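Local coordinates for ABC transporter, periplasmic substrate-binding protein (Thermotoga maritima, PDB 2HPG), which probably captures a solute in the periplasm, as a substrate-binding protein of the tripartite ATP-independent (TRAP) transporter family, at residues Ile130-Val138 with Glu250-Ser261; Val86-Phe95 with Lys291-Tyr302. All coordinates share one frame; numbering follows the deposited sequence. Where two conformers were deposited one is given.

Contact 1 (Ile130-Val138 with Glu250-Ser261); sequences IKVLSFYWV and EEEMDKAGIEVS
Strand 130-138 and helix 250-261 run nearly parallel, 22° apart with their axes 6.1 Å from each other, and Trp137 settles over Gly257. The pair belongs to the TRAP-type solute-binding fold, whose long helix 243-278 packs here on the sheet strand 130-146. A classic beta bulge at Leu133 and Ser134, both facing Glu231, lies in this stretch of strand. The indole takes Gly257 CA over its five-membered ring, 3.5 Å from the centroid, while in the conformer given Met253 SE stands obliquely beside the same ring, a Met-aromatic contact. NE1 of Trp137 donates to Met253 O at 3.0 Å, bent to 135°; this carbonyl also accepts a hydrogen bond from Gly257 N of the helix, the two donors coming from opposite faces of its plane. Phe27 stacks on the indole from helix 22-37. Asp254 is gripped from several directions. Its OD1 takes the Ser134 OG proton at 2.6 Å on the anti lone pair and lies over one face of the Tyr136 ring, while Lys112 pairs with OD2, which probably steadies the carboxylate's charge. Ser134 OG, anti to its own N (chi1 -179°), also accepts a bond from Tyr136 N, forming an ST turn. Toward the start of the strand, Lys131 NZ and Glu250 OE2 form a salt bridge whose hydrogen bond is weak. At the far end, Val138 N donates to Ser261 OG over 2.9 Å.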
loop_
_atom_site.group_PDB
_atom_site.type_symbol
_atom_site.label_atom_id
_atom_site.label_comp_id
_atom_site.label_asym_id
_atom_site.label_seq_id
_atom_site.Cartn_x
_atom_site.Cartn_y
_atom_site.Cartn_z
ATOM N N ILE A 130 3.030 -14.536 -11.381
ATOM C CA ILE A 130 3.331 -13.623 -10.271
ATOM C C ILE A 130 3.334 -14.382 -8.954
ATOM O O ILE A 130 2.333 -14.975 -8.580
ATOM C CB ILE A 130 2.286 -12.499 -10.162
ATOM C CG1 ILE A 130 2.269 -11.652 -11.439
ATOM C CG2 ILE A 130 2.561 -11.612 -8.922
ATOM C CD1 ILE A 130 1.008 -10.806 -11.594
ATOM N N LYS A 131 4.462 -14.356 -8.262
ATOM C CA LYS A 131 4.576 -14.919 -6.931
ATOM C C LYS A 131 4.534 -13.775 -5.901
ATOM O O LYS A 131 5.377 -12.866 -5.934
ATOM C CB LYS A 131 5.889 -15.700 -6.811
ATOM C CG LYS A 131 6.284 -16.165 -5.420
ATOM C CD LYS A 131 5.288 -17.170 -4.871
ATOM C CE LYS A 131 5.608 -17.531 -3.447
ATOM N NZ LYS A 131 4.648 -18.539 -2.924
ATOM N N VAL A 132 3.554 -13.823 -5.002
ATOM C CA VAL A 132 3.506 -12.920 -3.846
ATOM C C VAL A 132 4.384 -13.477 -2.713
ATOM O O VAL A 132 4.118 -14.561 -2.200
ATOM C CB VAL A 132 2.029 -12.721 -3.378
ATOM C CG1 VAL A 132 1.934 -11.821 -2.148
ATOM C CG2 VAL A 132 1.192 -12.154 -4.504
ATOM N N LEU A 133 5.449 -12.769 -2.352
ATOM C CA LEU A 133 6.296 -13.195 -1.247
ATOM C C LEU A 133 5.728 -12.731 0.094
ATOM O O LEU A 133 5.961 -13.359 1.140
ATOM C CB LEU A 133 7.699 -12.610 -1.388
ATOM C CG LEU A 133 8.609 -13.114 -2.496
ATOM C CD1 LEU A 133 9.857 -12.263 -2.473
ATOM C CD2 LEU A 133 8.964 -14.575 -2.280
ATOM N N SER A 134 5.022 -11.602 0.064
ATOM C CA SER A 134 4.459 -11.026 1.274
ATOM C C SER A 134 3.494 -9.886 0.984
ATOM O O SER A 134 3.647 -9.175 -0.020
ATOM C CB SER A 134 5.580 -10.522 2.187
ATOM O OG SER A 134 5.044 -9.985 3.387
ATOM N N PHE A 135 2.499 -9.732 1.863
ATOM C CA PHE A 135 1.705 -8.500 1.927
ATOM C C PHE A 135 1.588 -7.925 3.345
ATOM O O PHE A 135 0.639 -7.214 3.641
ATOM C CB PHE A 135 0.324 -8.668 1.254
ATOM C CG PHE A 135 -0.555 -9.741 1.867
ATOM C CD1 PHE A 135 -1.377 -9.457 2.971
ATOM C CD2 PHE A 135 -0.602 -11.022 1.309
ATOM C CE1 PHE A 135 -2.192 -10.428 3.522
ATOM C CE2 PHE A 135 -1.422 -12.025 1.865
ATOM C CZ PHE A 135 -2.218 -11.724 2.975
ATOM N N TYR A 136 2.570 -8.206 4.208
ATOM C CA TYR A 136 2.644 -7.624 5.542
ATOM C C TYR A 136 3.455 -6.337 5.557
ATOM O O TYR A 136 4.214 -6.067 6.506
ATOM C CB TYR A 136 3.308 -8.601 6.506
ATOM C CG TYR A 136 2.594 -9.929 6.698
ATOM C CD1 TYR A 136 1.284 -10.129 6.304
ATOM C CD2 TYR A 136 3.244 -10.981 7.337
ATOM C CE1 TYR A 136 0.666 -11.350 6.496
ATOM C CE2 TYR A 136 2.624 -12.193 7.533
ATOM C CZ TYR A 136 1.353 -12.378 7.115
ATOM O OH TYR A 136 0.772 -13.616 7.327
ATOM N N TRP A 137 3.281 -5.534 4.510
ATOM C CA TRP A 137 4.044 -4.306 4.322
ATOM C C TRP A 137 3.017 -3.212 4.241
ATOM O O TRP A 137 2.257 -3.143 3.287
ATOM C CB TRP A 137 4.893 -4.389 3.047
ATOM C CG TRP A 137 6.077 -5.281 3.242
ATOM C CD1 TRP A 137 6.074 -6.643 3.321
ATOM C CD2 TRP A 137 7.436 -4.871 3.423
ATOM N NE1 TRP A 137 7.347 -7.102 3.560
ATOM C CE2 TRP A 137 8.203 -6.030 3.614
ATOM C CE3 TRP A 137 8.077 -3.629 3.449
ATOM C CZ2 TRP A 137 9.593 -5.986 3.819
ATOM C CZ3 TRP A 137 9.451 -3.589 3.651
ATOM C CH2 TRP A 137 10.190 -4.758 3.829
ATOM N N VAL A 138 2.968 -2.386 5.278
ATOM C CA VAL A 138 1.899 -1.413 5.432
ATOM C C VAL A 138 2.494 -0.008 5.567
ATOM O O VAL A 138 3.411 0.217 6.352
ATOM C CB VAL A 138 1.006 -1.831 6.642
ATOM C CG1 VAL A 138 0.180 -0.705 7.157
ATOM C CG2 VAL A 138 0.109 -3.021 6.220
ATOM N N GLU A 250 10.750 -15.755 1.785
ATOM C CA GLU A 250 9.395 -15.395 2.211
ATOM C C GLU A 250 9.272 -15.091 3.691
ATOM O O GLU A 250 8.569 -14.163 4.068
ATOM C CB GLU A 250 8.423 -16.526 1.923
ATOM C CG GLU A 250 8.160 -16.789 0.490
ATOM C CD GLU A 250 7.260 -17.999 0.290
ATOM O OE1 GLU A 250 7.623 -19.102 0.756
ATOM O OE2 GLU A 250 6.185 -17.850 -0.337
ATOM N N GLU A 251 9.903 -15.918 4.526
ATOM C CA GLU A 251 9.845 -15.762 5.993
ATOM C C GLU A 251 10.559 -14.513 6.460
ATOM O O GLU A 251 10.085 -13.816 7.346
ATOM C CB GLU A 251 10.486 -16.967 6.707
ATOM C CG GLU A 251 9.650 -18.234 6.642
ATOM C CD GLU A 251 10.303 -19.412 7.349
ATOM O OE1 GLU A 251 11.453 -19.280 7.833
ATOM O OE2 GLU A 251 9.652 -20.473 7.413
ATOM N N GLU A 252 11.720 -14.246 5.886
ATOM C CA GLU A 252 12.460 -13.063 6.253
ATOM C C GLU A 252 11.769 -11.769 5.853
ATOM O O GLU A 252 11.948 -10.734 6.511
ATOM C CB GLU A 252 13.848 -13.103 5.644
ATOM C CG GLU A 252 14.734 -14.093 6.325
ATOM C CD GLU A 252 14.839 -13.831 7.800
ATOM O OE1 GLU A 252 14.960 -12.643 8.189
ATOM O OE2 GLU A 252 14.785 -14.821 8.570
HETATM N N MSE A 253 10.963 -11.800 4.813
HETATM C CA MSE A 253 10.328 -10.569 4.427
HETATM C C MSE A 253 8.969 -10.350 5.060
HETATM O O MSE A 253 8.559 -9.207 5.238
HETATM C CB MSE A 253 10.237 -10.447 2.931
HETATM C CG MSE A 253 10.764 -9.099 2.523
HETATM SE SE MSE A 253 9.797 -8.528 1.110
HETATM C CE MSE A 253 11.109 -7.904 -0.130
ATOM N N ASP A 254 8.274 -11.429 5.403
ATOM C CA ASP A 254 7.086 -11.305 6.264
ATOM C C ASP A 254 7.497 -10.689 7.597
ATOM O O ASP A 254 6.803 -9.812 8.137
ATOM C CB ASP A 254 6.451 -12.668 6.516
ATOM C CG ASP A 254 5.468 -13.081 5.444
ATOM O OD1 ASP A 254 4.922 -12.240 4.682
ATOM O OD2 ASP A 254 5.198 -14.293 5.398
ATOM N N LYS A 255 8.639 -11.145 8.100
ATOM C CA LYS A 255 9.237 -10.654 9.341
ATOM C C LYS A 255 9.682 -9.193 9.293
ATOM O O LYS A 255 9.404 -8.419 10.212
ATOM C CB LYS A 255 10.426 -11.535 9.669
ATOM C CG LYS A 255 11.271 -11.115 10.851
ATOM C CD LYS A 255 12.275 -12.238 11.190
ATOM C CE LYS A 255 13.095 -11.889 12.422
ATOM N NZ LYS A 255 13.637 -10.493 12.335
ATOM N N ALA A 256 10.391 -8.822 8.233
ATOM C CA ALA A 256 10.802 -7.433 8.035
ATOM C C ALA A 256 9.596 -6.531 7.818
ATOM O O ALA A 256 9.599 -5.362 8.227
ATOM C CB ALA A 256 11.746 -7.324 6.833
ATOM N N GLY A 257 8.579 -7.071 7.154
ATOM C CA GLY A 257 7.371 -6.334 6.845
ATOM C C GLY A 257 6.534 -6.019 8.066
ATOM O O GLY A 257 6.111 -4.884 8.250
ATOM N N ILE A 258 6.248 -7.033 8.888
ATOM C CA ILE A 258 5.569 -6.847 10.173
ATOM C C ILE A 258 6.295 -5.755 10.979
ATOM O O ILE A 258 5.697 -4.867 11.574
ATOM C CB ILE A 258 5.603 -8.147 11.039
ATOM C CG1 ILE A 258 4.745 -9.285 10.438
ATOM C CG2 ILE A 258 5.140 -7.828 12.469
ATOM C CD1 ILE A 258 5.133 -10.737 10.926
ATOM N N GLU A 259 7.607 -5.878 11.039
ATOM C CA GLU A 259 8.412 -4.949 11.847
ATOM C C GLU A 259 8.268 -3.487 11.405
ATOM O O GLU A 259 8.033 -2.602 12.240
ATOM C CB GLU A 259 9.879 -5.367 11.794
ATOM C CG GLU A 259 10.823 -4.556 12.653
ATOM C CD GLU A 259 12.298 -4.905 12.415
ATOM O OE1 GLU A 259 12.595 -5.782 11.571
ATOM O OE2 GLU A 259 13.172 -4.294 13.076
ATOM N N VAL A 260 8.441 -3.211 10.115
ATOM C CA VAL A 260 8.346 -1.811 9.664
ATOM C C VAL A 260 6.893 -1.307 9.682
ATOM O O VAL A 260 6.646 -0.158 9.977
ATOM C CB VAL A 260 9.034 -1.583 8.297
ATOM C CG1 VAL A 260 8.269 -2.250 7.152
ATOM C CG2 VAL A 260 9.251 -0.064 8.062
ATOM N N SER A 261 5.925 -2.172 9.415
ATOM C CA SER A 261 4.511 -1.794 9.483
ATOM C C SER A 261 4.092 -1.254 10.845
ATOM O O SER A 261 3.379 -0.252 10.945
ATOM C CB SER A 261 3.644 -3.000 9.152
ATOM O OG SER A 261 3.903 -3.467 7.852
HETATM O O HOH W 1 4.686 -15.162 2.948
HETATM O O HOH W 2 2.251 -12.080 3.716
#

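Contact 2 (Val86-Phe95 with Lys291-Tyr302); sequences VMNLAYFIDF and KEAFMEKAKQAY
Tyr302 and Phe95 bring helix 291-302 against the type II turn Leu89-Phe92 and the short helix 92-95, in a largely aromatic interface of the periplasmic solute-binding fold, with Tyr91 at the N-cap of that short helix. Among the ring contacts, Phe95 turns its edge toward the face of Tyr302 in an offset edge-to-face pair, centroids 5.6 Å apart and planes at 73°. Lys299 lies over a face of Phe95, its NZ 4.5 Å from the centroid in a cation-pi contact and its CE adding a CH-pi contact, while Tyr91 CB covers the opposite face. Leu89 CD1 sits over the centre of the Tyr302 ring, and Met295 CG rests on a face of Tyr91 at 3.8 Å from the centroid. That methionine runs extended beyond CG (chi2 174°), which carries CE on along the tyrosine to CD2 and CE2. Of the aliphatic contacts, Ala298 CB meets Ala90 CB at 3.9 Å and also reaches the edge of the Tyr91 ring. Among the polar links, Tyr302 OH donates to Ala90 O at 2.8 Å, from above the carbonyl plane. A phenylalanine in place of Tyr302 has no hydroxyl and would probably leave Ala90 O without this donor across the interface. Tyr91 OH is bonded to Thr222 O, and Asp94 pairs with Lys99. Two waters also join the Asp94 carboxylate to Lys291, one of them 2.8 Å from Asp94 OD1 and 2.6 Å from Lys291 NZ.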
loop_
_atom_site.group_PDB
_atom_site.type_symbol
_atom_site.label_atom_id
_atom_site.label_comp_id
_atom_site.label_asym_id
_atom_site.label_seq_id
_atom_site.Cartn_x
_atom_site.Cartn_y
_atom_site.Cartn_z
ATOM N N VAL A 86 -9.906 -6.002 -3.909
ATOM C CA VAL A 86 -10.718 -5.583 -2.773
ATOM C C VAL A 86 -9.859 -4.990 -1.627
ATOM O O VAL A 86 -10.342 -4.148 -0.851
ATOM C CB VAL A 86 -11.619 -6.759 -2.246
ATOM C CG1 VAL A 86 -10.807 -7.749 -1.482
ATOM C CG2 VAL A 86 -12.778 -6.197 -1.391
HETATM N N MSE A 87 -8.592 -5.402 -1.542
HETATM C CA MSE A 87 -7.716 -4.957 -0.447
HETATM C C MSE A 87 -7.137 -3.534 -0.613
HETATM O O MSE A 87 -6.406 -3.070 0.266
HETATM C CB MSE A 87 -6.601 -5.968 -0.218
HETATM C CG MSE A 87 -7.134 -7.386 -0.060
HETATM SE SE MSE A 87 -5.883 -8.673 0.594
HETATM C CE MSE A 87 -4.838 -7.569 1.806
ATOM N N ASN A 88 -7.478 -2.852 -1.702
ATOM C CA ASN A 88 -7.078 -1.443 -1.918
ATOM C C ASN A 88 -8.279 -0.499 -1.903
ATOM O O ASN A 88 -8.166 0.697 -2.225
ATOM C CB ASN A 88 -6.306 -1.287 -3.244
ATOM C CG ASN A 88 -5.073 -0.386 -3.108
ATOM O OD1 ASN A 88 -5.185 0.785 -2.764
ATOM N ND2 ASN A 88 -3.908 -0.947 -3.328
ATOM N N LEU A 89 -9.433 -1.030 -1.519
ATOM C CA LEU A 89 -10.634 -0.231 -1.473
ATOM C C LEU A 89 -10.801 0.464 -0.112
ATOM O O LEU A 89 -10.283 0.005 0.926
ATOM C CB LEU A 89 -11.863 -1.082 -1.857
ATOM C CG LEU A 89 -12.031 -1.319 -3.356
ATOM C CD1 LEU A 89 -13.290 -2.119 -3.606
ATOM C CD2 LEU A 89 -12.105 -0.025 -4.114
ATOM N N ALA A 90 -11.497 1.598 -0.148
ATOM C CA ALA A 90 -11.697 2.434 1.036
ATOM C C ALA A 90 -12.258 1.616 2.175
ATOM O O ALA A 90 -13.164 0.831 1.975
ATOM C CB ALA A 90 -12.622 3.618 0.723
ATOM N N TYR A 91 -11.675 1.796 3.358
ATOM C CA TYR A 91 -12.097 1.144 4.619
ATOM C C TYR A 91 -12.022 -0.373 4.688
ATOM O O TYR A 91 -12.463 -0.931 5.683
ATOM C CB TYR A 91 -13.487 1.630 5.086
ATOM C CG TYR A 91 -13.460 3.087 5.423
ATOM C CD1 TYR A 91 -13.970 4.027 4.548
ATOM C CD2 TYR A 91 -12.852 3.537 6.593
ATOM C CE1 TYR A 91 -13.896 5.375 4.838
ATOM C CE2 TYR A 91 -12.793 4.898 6.892
ATOM C CZ TYR A 91 -13.323 5.799 6.021
ATOM O OH TYR A 91 -13.242 7.153 6.302
ATOM N N PHE A 92 -11.426 -1.030 3.686
ATOM C CA PHE A 92 -11.236 -2.485 3.727
ATOM C C PHE A 92 -10.786 -3.016 5.100
ATOM O O PHE A 92 -11.396 -3.943 5.641
ATOM C CB PHE A 92 -10.262 -2.978 2.616
ATOM C CG PHE A 92 -9.881 -4.439 2.762
ATOM C CD1 PHE A 92 -10.733 -5.437 2.293
ATOM C CD2 PHE A 92 -8.718 -4.807 3.416
ATOM C CE1 PHE A 92 -10.414 -6.788 2.467
ATOM C CE2 PHE A 92 -8.394 -6.144 3.616
ATOM C CZ PHE A 92 -9.237 -7.145 3.119
ATOM N N ILE A 93 -9.711 -2.489 5.674
ATOM C CA ILE A 93 -9.204 -3.091 6.918
ATOM C C ILE A 93 -10.217 -2.874 8.060
ATOM O O ILE A 93 -10.262 -3.658 9.021
ATOM C CB ILE A 93 -7.779 -2.593 7.317
ATOM C CG1 ILE A 93 -7.017 -3.685 8.070
ATOM C CG2 ILE A 93 -7.842 -1.350 8.172
ATOM C CD1 ILE A 93 -6.473 -4.795 7.164
ATOM N N ASP A 94 -11.040 -1.833 7.943
ATOM C CA ASP A 94 -12.058 -1.557 8.973
ATOM C C ASP A 94 -13.234 -2.502 8.846
ATOM O O ASP A 94 -13.736 -3.003 9.842
ATOM C CB ASP A 94 -12.550 -0.114 8.919
ATOM C CG ASP A 94 -11.620 0.835 9.631
ATOM O OD1 ASP A 94 -11.896 1.171 10.801
ATOM O OD2 ASP A 94 -10.595 1.210 9.040
ATOM N N PHE A 95 -13.674 -2.736 7.621
ATOM C CA PHE A 95 -14.667 -3.767 7.339
ATOM C C PHE A 95 -14.194 -5.149 7.765
ATOM O O PHE A 95 -15.014 -5.988 8.119
ATOM C CB PHE A 95 -15.038 -3.776 5.866
ATOM C CG PHE A 95 -15.690 -2.504 5.389
ATOM C CD1 PHE A 95 -16.631 -1.851 6.159
ATOM C CD2 PHE A 95 -15.421 -2.012 4.126
ATOM C CE1 PHE A 95 -17.254 -0.699 5.694
ATOM C CE2 PHE A 95 -16.021 -0.867 3.663
ATOM C CZ PHE A 95 -16.940 -0.208 4.447
ATOM N N LYS A 291 -17.192 9.014 10.581
ATOM C CA LYS A 291 -16.519 7.930 9.844
ATOM C C LYS A 291 -17.520 6.879 9.344
ATOM O O LYS A 291 -17.367 6.348 8.252
ATOM C CB LYS A 291 -15.407 7.283 10.679
ATOM C CG LYS A 291 -14.151 8.179 10.807
ATOM C CD LYS A 291 -13.023 7.510 11.614
ATOM C CE LYS A 291 -12.184 6.562 10.772
ATOM N NZ LYS A 291 -11.183 5.858 11.593
ATOM N N GLU A 292 -18.567 6.615 10.125
ATOM C CA GLU A 292 -19.651 5.729 9.673
ATOM C C GLU A 292 -20.305 6.235 8.380
ATOM O O GLU A 292 -20.616 5.447 7.488
ATOM C CB GLU A 292 -20.690 5.544 10.800
ATOM C CG GLU A 292 -21.938 4.697 10.446
ATOM C CD GLU A 292 -21.658 3.212 10.190
ATOM O OE1 GLU A 292 -20.535 2.734 10.447
ATOM O OE2 GLU A 292 -22.586 2.508 9.728
ATOM N N ALA A 293 -20.505 7.537 8.251
ATOM C CA ALA A 293 -21.064 8.090 7.023
ATOM C C ALA A 293 -20.139 7.805 5.822
ATOM O O ALA A 293 -20.612 7.545 4.702
ATOM C CB ALA A 293 -21.290 9.582 7.161
ATOM N N PHE A 294 -18.829 7.852 6.064
ATOM C CA PHE A 294 -17.833 7.597 5.009
ATOM C C PHE A 294 -17.795 6.109 4.670
ATOM O O PHE A 294 -17.765 5.736 3.496
ATOM C CB PHE A 294 -16.448 8.102 5.428
ATOM C CG PHE A 294 -16.277 9.583 5.282
ATOM C CD1 PHE A 294 -16.044 10.145 4.049
ATOM C CD2 PHE A 294 -16.341 10.419 6.389
ATOM C CE1 PHE A 294 -15.892 11.517 3.908
ATOM C CE2 PHE A 294 -16.170 11.791 6.260
ATOM C CZ PHE A 294 -15.949 12.340 5.019
HETATM N N MSE A 295 -17.815 5.269 5.694
HETATM C CA MSE A 295 -17.858 3.830 5.488
HETATM C C MSE A 295 -19.072 3.435 4.661
HETATM O O MSE A 295 -18.978 2.569 3.788
HETATM C CB MSE A 295 -17.844 3.102 6.820
HETATM C CG MSE A 295 -16.511 3.209 7.512
HETATM SE SE MSE A 295 -16.401 2.490 9.285
HETATM C CE MSE A 295 -14.921 3.584 9.947
ATOM N N GLU A 296 -20.207 4.089 4.916
ATOM C CA GLU A 296 -21.441 3.803 4.188
ATOM C C GLU A 296 -21.327 4.248 2.719
ATOM O O GLU A 296 -21.752 3.536 1.822
ATOM C CB GLU A 296 -22.659 4.424 4.917
ATOM C CG GLU A 296 -22.976 3.714 6.255
ATOM C CD GLU A 296 -24.043 4.415 7.121
ATOM O OE1 GLU A 296 -24.614 5.438 6.676
ATOM O OE2 GLU A 296 -24.310 3.945 8.266
ATOM N N LYS A 297 -20.733 5.409 2.472
ATOM C CA LYS A 297 -20.468 5.849 1.108
ATOM C C LYS A 297 -19.479 4.920 0.393
ATOM O O LYS A 297 -19.634 4.668 -0.789
ATOM C CB LYS A 297 -19.913 7.274 1.084
ATOM C CG LYS A 297 -20.897 8.349 1.430
ATOM C CD LYS A 297 -21.883 8.583 0.316
ATOM C CE LYS A 297 -22.757 9.784 0.622
ATOM N NZ LYS A 297 -24.093 9.706 -0.051
ATOM N N ALA A 298 -18.482 4.413 1.115
ATOM C CA ALA A 298 -17.448 3.552 0.529
ATOM C C ALA A 298 -18.002 2.284 -0.144
ATOM O O ALA A 298 -17.469 1.842 -1.166
ATOM C CB ALA A 298 -16.401 3.174 1.583
ATOM N N LYS A 299 -19.067 1.714 0.423
ATOM C CA LYS A 299 -19.695 0.490 -0.110
ATOM C C LYS A 299 -20.015 0.580 -1.598
ATOM O O LYS A 299 -19.925 -0.410 -2.310
ATOM C CB LYS A 299 -20.968 0.126 0.679
ATOM C CG LYS A 299 -20.721 -0.254 2.158
ATOM C CD LYS A 299 -19.984 -1.609 2.315
ATOM C CE LYS A 299 -20.133 -2.200 3.736
ATOM N NZ LYS A 299 -20.053 -3.705 3.765
ATOM N N GLN A 300 -20.365 1.763 -2.084
ATOM C CA GLN A 300 -20.678 1.938 -3.505
ATOM C C GLN A 300 -19.470 1.725 -4.454
ATOM O O GLN A 300 -19.649 1.401 -5.628
ATOM C CB GLN A 300 -21.292 3.322 -3.740
ATOM C CG GLN A 300 -21.947 3.519 -5.123
ATOM C CD GLN A 300 -23.056 2.503 -5.413
ATOM O OE1 GLN A 300 -23.904 2.229 -4.561
ATOM N NE2 GLN A 300 -23.041 1.937 -6.614
ATOM N N ALA A 301 -18.252 1.933 -3.964
ATOM C CA ALA A 301 -17.059 1.609 -4.744
ATOM C C ALA A 301 -16.921 0.092 -4.892
ATOM O O ALA A 301 -16.571 -0.403 -5.957
ATOM C CB ALA A 301 -15.810 2.205 -4.090
ATOM N N TYR A 302 -17.218 -0.641 -3.829
ATOM C CA TYR A 302 -17.173 -2.098 -3.870
ATOM C C TYR A 302 -18.159 -2.621 -4.934
ATOM O O TYR A 302 -17.818 -3.499 -5.746
ATOM C CB TYR A 302 -17.477 -2.701 -2.504
ATOM C CG TYR A 302 -16.381 -2.501 -1.471
ATOM C CD1 TYR A 302 -15.591 -3.554 -1.049
ATOM C CD2 TYR A 302 -16.141 -1.247 -0.913
ATOM C CE1 TYR A 302 -14.582 -3.369 -0.097
ATOM C CE2 TYR A 302 -15.136 -1.057 0.029
ATOM C CZ TYR A 302 -14.356 -2.116 0.423
ATOM O OH TYR A 302 -13.367 -1.916 1.360
HETATM O O HOH W 3 -10.115 4.202 9.502
HETATM O O HOH W 4 -11.256 3.401 12.398
#

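Overall arrangement
Contact 1 is nested along the chain inside the loop that contact 2 closes, and the two centres lie about 24 Å apart. They nevertheless touch, by packing alone, where Phe135 CD1 of strand 130-138 meets Met87 CE of segment 86-95 at 4.1 Å. Helix 101-112 links them further: Lys109 and Lys112 lie against Tyr136, Ile111 against Met87 and Phe92, and Leu108 against both Val138 and Ile93. Strand 218-234 is a second common neighbour, pairing with 130-146 beside contact 1 and bonding to Tyr91 in contact 2. The centre of contact 1 lies about 12 Å from that of the chain, that of contact 2 about 15 Å.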